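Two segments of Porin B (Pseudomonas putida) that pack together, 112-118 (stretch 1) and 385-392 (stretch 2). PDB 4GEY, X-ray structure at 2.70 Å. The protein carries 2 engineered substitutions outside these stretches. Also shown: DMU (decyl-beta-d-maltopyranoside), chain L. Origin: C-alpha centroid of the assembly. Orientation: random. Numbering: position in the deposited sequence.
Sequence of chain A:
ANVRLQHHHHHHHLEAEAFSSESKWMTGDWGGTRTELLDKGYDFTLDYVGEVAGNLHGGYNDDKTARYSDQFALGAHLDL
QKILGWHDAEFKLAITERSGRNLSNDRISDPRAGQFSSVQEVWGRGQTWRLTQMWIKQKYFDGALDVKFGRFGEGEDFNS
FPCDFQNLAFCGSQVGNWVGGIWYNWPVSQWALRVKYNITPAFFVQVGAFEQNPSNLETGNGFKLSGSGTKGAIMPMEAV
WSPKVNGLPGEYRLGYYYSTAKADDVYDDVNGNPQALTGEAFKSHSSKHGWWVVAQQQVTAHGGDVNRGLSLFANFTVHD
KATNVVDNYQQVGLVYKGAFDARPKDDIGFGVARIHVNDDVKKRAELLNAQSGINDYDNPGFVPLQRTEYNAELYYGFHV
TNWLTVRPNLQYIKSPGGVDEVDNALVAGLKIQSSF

Stretch 1 (112-118) RAGQFSS
Stretch 2 (385-392) LQRTEYNA

Stretch 1 (112-118) has no regular helix or strand, whereas stretch 2 (385-392) enters a strand at Thr388 that runs through Asn391 and Ala392 and beyond. Their touching parts run in nearly the same sense: the CA 113-to-117 vector lies 25° from the CA 386-to-391 vector. The register is set by three CA pairs, Ala113 to Gln386 at 7.6 Å, Phe116 to Glu389 at 7.5 Å and Ser117 to Asn391 at 7.6 Å. At this spacing side chains must bridge the gap, and the 340 Å² buried in total, summed over both sides, is shared by both stretches, somewhat more on stretch 2, where Gln386, Glu389 and Asn391 supply its whole share.

Leu385 (phi/psi -86/113; chi1 m, chi2 t) directs its CA-to-CB bond away and makes no contact. The CA-to-CB bond of Gln386 (-93/122) points toward stretch 1, with chi1 -67°, chi2 -176° and chi3 -72°. The extended chi2 carries the amide far from its backbone, placing Gln386 NE2 3.8 Å from Ala113 CB and 3.6 Å from Phe116 CZ. Ala113 (-163/80) points its CB toward stretch 2, so the amide meets a methyl group there. Gly114 (-74/160) is linked by water: water 1 donates to Gly114 O at 2.6 Å and accepts from Gln386 NE2 at 3.3 Å, spanning a direct Gly114 O to Gln386 NE2 separation of 4.2 Å.

The CA-to-CB bond of Arg387 (-120/-81) points away, and the detergent DMU places O1 over one face of its guanidinium; Arg387 NE lies 3.4 Å from DMU C10. That of Thr388 (-149/127, chi1 -48°) also points away.

Glu389 (-107/137) is the centre of the contact. Its CB points toward stretch 1, and chi1 172° with chi2 -177° extends the chain fully; chi3 is 137°. The carboxylate takes two consecutive backbone amides, one on each oxygen. Phe116 N donates to Glu389 OE2 at 2.7 Å and 170°, while Ser117 N donates to Glu389 OE1 at 3.0 Å and 152°. Phe116 (-76/-57) and Ser117 (-73/-173) thus donate their backbone N-H groups from a stretch without regular helix or strand. A weak third bond runs from Gln115 NE2 to Glu389 OE1, 3.3 Å and 149°. The CA-to-CB bond of Gln115 (-57/142; chi1 -170°, chi2 -173°, chi3 -9°) points sideways, but the end of the side chain comes nearer. The Phe116 ring (chi1 -74°, chi2 -81°) presents its edge to the carboxylate, with Phe116 CD2 3.4 Å from Glu389 OE2, near the ring plane.

Tyr390 (-117/145; chi1 -68°, chi2 77°) is out of reach of stretch 1 and receives DMU C28 over one ring face, Tyr390 CD2 lying 3.6 Å from DMU C28.

The CA-to-CB bond of Asn391 (-130/145; chi1 -73°, chi2 -109°) points toward stretch 1. Asn391 ND2 donates to Glu389 OE1 at 2.9 Å, with an N-H...acceptor angle of 174°, helping to fix the carboxylate, while Asn391 OD1 lies 3.4 Å from Ser117 CB. Ser117 has chi1 -172°, and its CA-to-CB bond points toward stretch 2. Ala392 (-144/142) lies beyond reach of stretch 1; Ala392 CB is 3.9 Å from DMU C37.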

# COMPACT_ATOMS: atom_id res chain seq x y z
N ARG A 112 -12.00 -18.63 7.07
CA ARG A 112 -13.16 -17.77 7.29
C ARG A 112 -12.83 -16.47 8.00
O ARG A 112 -13.72 -15.74 8.43
CB ARG A 112 -14.32 -18.51 7.98
CG ARG A 112 -13.96 -19.18 9.28
CD ARG A 112 -13.98 -20.67 9.16
NE ARG A 112 -14.36 -21.33 10.40
CZ ARG A 112 -13.53 -21.62 11.40
NH1 ARG A 112 -12.25 -21.31 11.35
NH2 ARG A 112 -14.00 -22.23 12.47
N ALA A 113 -11.53 -16.19 8.10
CA ALA A 113 -11.04 -14.97 8.72
C ALA A 113 -9.59 -14.75 8.29
O ALA A 113 -8.64 -15.05 9.02
CB ALA A 113 -11.15 -15.04 10.25
N GLY A 114 -9.43 -14.23 7.08
CA GLY A 114 -8.13 -14.14 6.45
C GLY A 114 -7.28 -13.06 7.06
O GLY A 114 -7.79 -12.15 7.72
N GLN A 115 -5.97 -13.18 6.84
CA GLN A 115 -5.00 -12.21 7.33
C GLN A 115 -5.31 -10.81 6.84
O GLN A 115 -5.74 -10.63 5.70
CB GLN A 115 -3.59 -12.61 6.87
CG GLN A 115 -2.52 -11.79 7.54
CD GLN A 115 -1.17 -12.04 6.98
OE1 GLN A 115 -0.98 -12.96 6.18
NE2 GLN A 115 -0.20 -11.21 7.38
N PHE A 116 -5.09 -9.80 7.68
CA PHE A 116 -5.34 -8.44 7.26
C PHE A 116 -4.21 -7.99 6.35
O PHE A 116 -4.45 -7.61 5.21
CB PHE A 116 -5.54 -7.50 8.46
CG PHE A 116 -6.85 -7.68 9.14
CD1 PHE A 116 -7.99 -7.10 8.63
CD2 PHE A 116 -6.95 -8.48 10.27
CE1 PHE A 116 -9.22 -7.28 9.24
CE2 PHE A 116 -8.18 -8.66 10.89
CZ PHE A 116 -9.32 -8.06 10.37
N SER A 117 -2.99 -8.06 6.86
CA SER A 117 -1.81 -7.84 6.04
C SER A 117 -1.59 -9.05 5.13
O SER A 117 -2.43 -9.95 5.05
CB SER A 117 -0.58 -7.60 6.93
OG SER A 117 0.55 -7.21 6.15
N SER A 118 -0.46 -9.05 4.43
CA SER A 118 -0.20 -10.03 3.39
C SER A 118 1.30 -10.20 3.26
O SER A 118 2.05 -9.21 3.31
CB SER A 118 -0.78 -9.55 2.05
OG SER A 118 -0.17 -10.22 0.97
N LEU A 385 -13.08 -15.26 16.36
CA LEU A 385 -13.06 -13.99 17.07
C LEU A 385 -11.82 -13.23 16.64
O LEU A 385 -10.69 -13.64 16.93
CB LEU A 385 -13.06 -14.21 18.58
CG LEU A 385 -14.24 -14.96 19.24
CD1 LEU A 385 -14.27 -14.67 20.72
CD2 LEU A 385 -15.58 -14.58 18.62
N GLN A 386 -12.03 -12.13 15.94
CA GLN A 386 -10.91 -11.36 15.42
C GLN A 386 -10.50 -10.26 16.38
O GLN A 386 -11.29 -9.39 16.72
CB GLN A 386 -11.24 -10.79 14.05
CG GLN A 386 -11.39 -11.85 13.01
CD GLN A 386 -11.62 -11.27 11.65
OE1 GLN A 386 -12.70 -10.75 11.36
NE2 GLN A 386 -10.61 -11.36 10.79
N ARG A 387 -9.23 -10.29 16.80
CA ARG A 387 -8.74 -9.41 17.85
C ARG A 387 -7.58 -8.51 17.39
O ARG A 387 -7.80 -7.35 17.08
CB ARG A 387 -8.39 -10.22 19.11
CG ARG A 387 -9.29 -11.45 19.29
CD ARG A 387 -8.94 -12.30 20.51
NE ARG A 387 -9.76 -11.96 21.67
CZ ARG A 387 -10.63 -12.79 22.24
NH1 ARG A 387 -10.80 -14.02 21.77
NH2 ARG A 387 -11.34 -12.38 23.29
N THR A 388 -6.36 -9.02 17.34
CA THR A 388 -5.22 -8.17 16.97
C THR A 388 -4.16 -8.99 16.25
O THR A 388 -3.73 -10.02 16.76
CB THR A 388 -4.57 -7.51 18.19
OG1 THR A 388 -5.58 -6.91 19.02
CG2 THR A 388 -3.58 -6.45 17.75
N GLU A 389 -3.76 -8.53 15.08
CA GLU A 389 -2.77 -9.20 14.25
C GLU A 389 -1.49 -8.39 14.31
O GLU A 389 -1.52 -7.16 14.25
CB GLU A 389 -3.27 -9.27 12.80
CG GLU A 389 -2.25 -9.77 11.79
CD GLU A 389 -2.78 -9.76 10.34
OE1 GLU A 389 -2.02 -9.35 9.43
OE2 GLU A 389 -3.94 -10.15 10.10
N TYR A 390 -0.37 -9.09 14.45
CA TYR A 390 0.93 -8.43 14.41
C TYR A 390 1.73 -8.93 13.22
O TYR A 390 1.62 -10.10 12.84
CB TYR A 390 1.71 -8.65 15.71
CG TYR A 390 1.09 -7.96 16.91
CD1 TYR A 390 -0.02 -8.50 17.54
CD2 TYR A 390 1.63 -6.79 17.42
CE1 TYR A 390 -0.60 -7.89 18.64
CE2 TYR A 390 1.06 -6.16 18.52
CZ TYR A 390 -0.05 -6.72 19.12
OH TYR A 390 -0.63 -6.12 20.21
N ASN A 391 2.52 -8.05 12.61
CA ASN A 391 3.40 -8.44 11.53
C ASN A 391 4.79 -7.92 11.81
O ASN A 391 4.94 -6.83 12.37
CB ASN A 391 2.94 -7.87 10.19
CG ASN A 391 1.70 -8.55 9.63
OD1 ASN A 391 1.77 -9.30 8.65
ND2 ASN A 391 0.56 -8.28 10.25
N ALA A 392 5.80 -8.69 11.41
CA ALA A 392 7.17 -8.21 11.46
C ALA A 392 7.98 -8.72 10.28
O ALA A 392 7.82 -9.87 9.85
CB ALA A 392 7.82 -8.58 12.78
C1 DMU L . -2.86 -10.69 22.08
C2 DMU L . -4.29 -10.87 22.22
C3 DMU L . -4.85 -11.64 23.36
C4 DMU L . -3.90 -11.79 24.57
O5 DMU L . -2.49 -12.10 24.03
C6 DMU L . -1.99 -11.03 23.20
O7 DMU L . -6.07 -11.01 23.84
O16 DMU L . -0.65 -11.34 22.80
C18 DMU L . 0.37 -10.36 23.01
C19 DMU L . 1.71 -10.53 22.25
C22 DMU L . 2.08 -9.56 21.07
C25 DMU L . 3.41 -9.82 20.37
C28 DMU L . 3.74 -9.16 19.04
C31 DMU L . 4.77 -9.85 18.17
C34 DMU L . 5.36 -9.11 16.99
C37 DMU L . 5.69 -9.88 15.75
O49 DMU L . -2.66 -9.26 21.71
O55 DMU L . -4.81 -11.33 20.93
C57 DMU L . -4.28 -12.73 25.47
O61 DMU L . -3.28 -13.45 26.10
C5 DMU L . -8.08 -11.48 25.08
C7 DMU L . -8.16 -12.47 26.10
C8 DMU L . -8.45 -13.81 25.60
C9 DMU L . -7.38 -14.32 24.60
O1 DMU L . -6.87 -13.16 23.72
C10 DMU L . -7.25 -11.77 23.90
O2 DMU L . -8.50 -14.72 26.66
O3 DMU L . -7.65 -10.21 25.69
O4 DMU L . -9.22 -12.06 27.02
C11 DMU L . -7.85 -15.27 23.81
O6 DMU L . -6.99 -15.82 22.87
O HOH W 1 -9.97 -10.78 7.61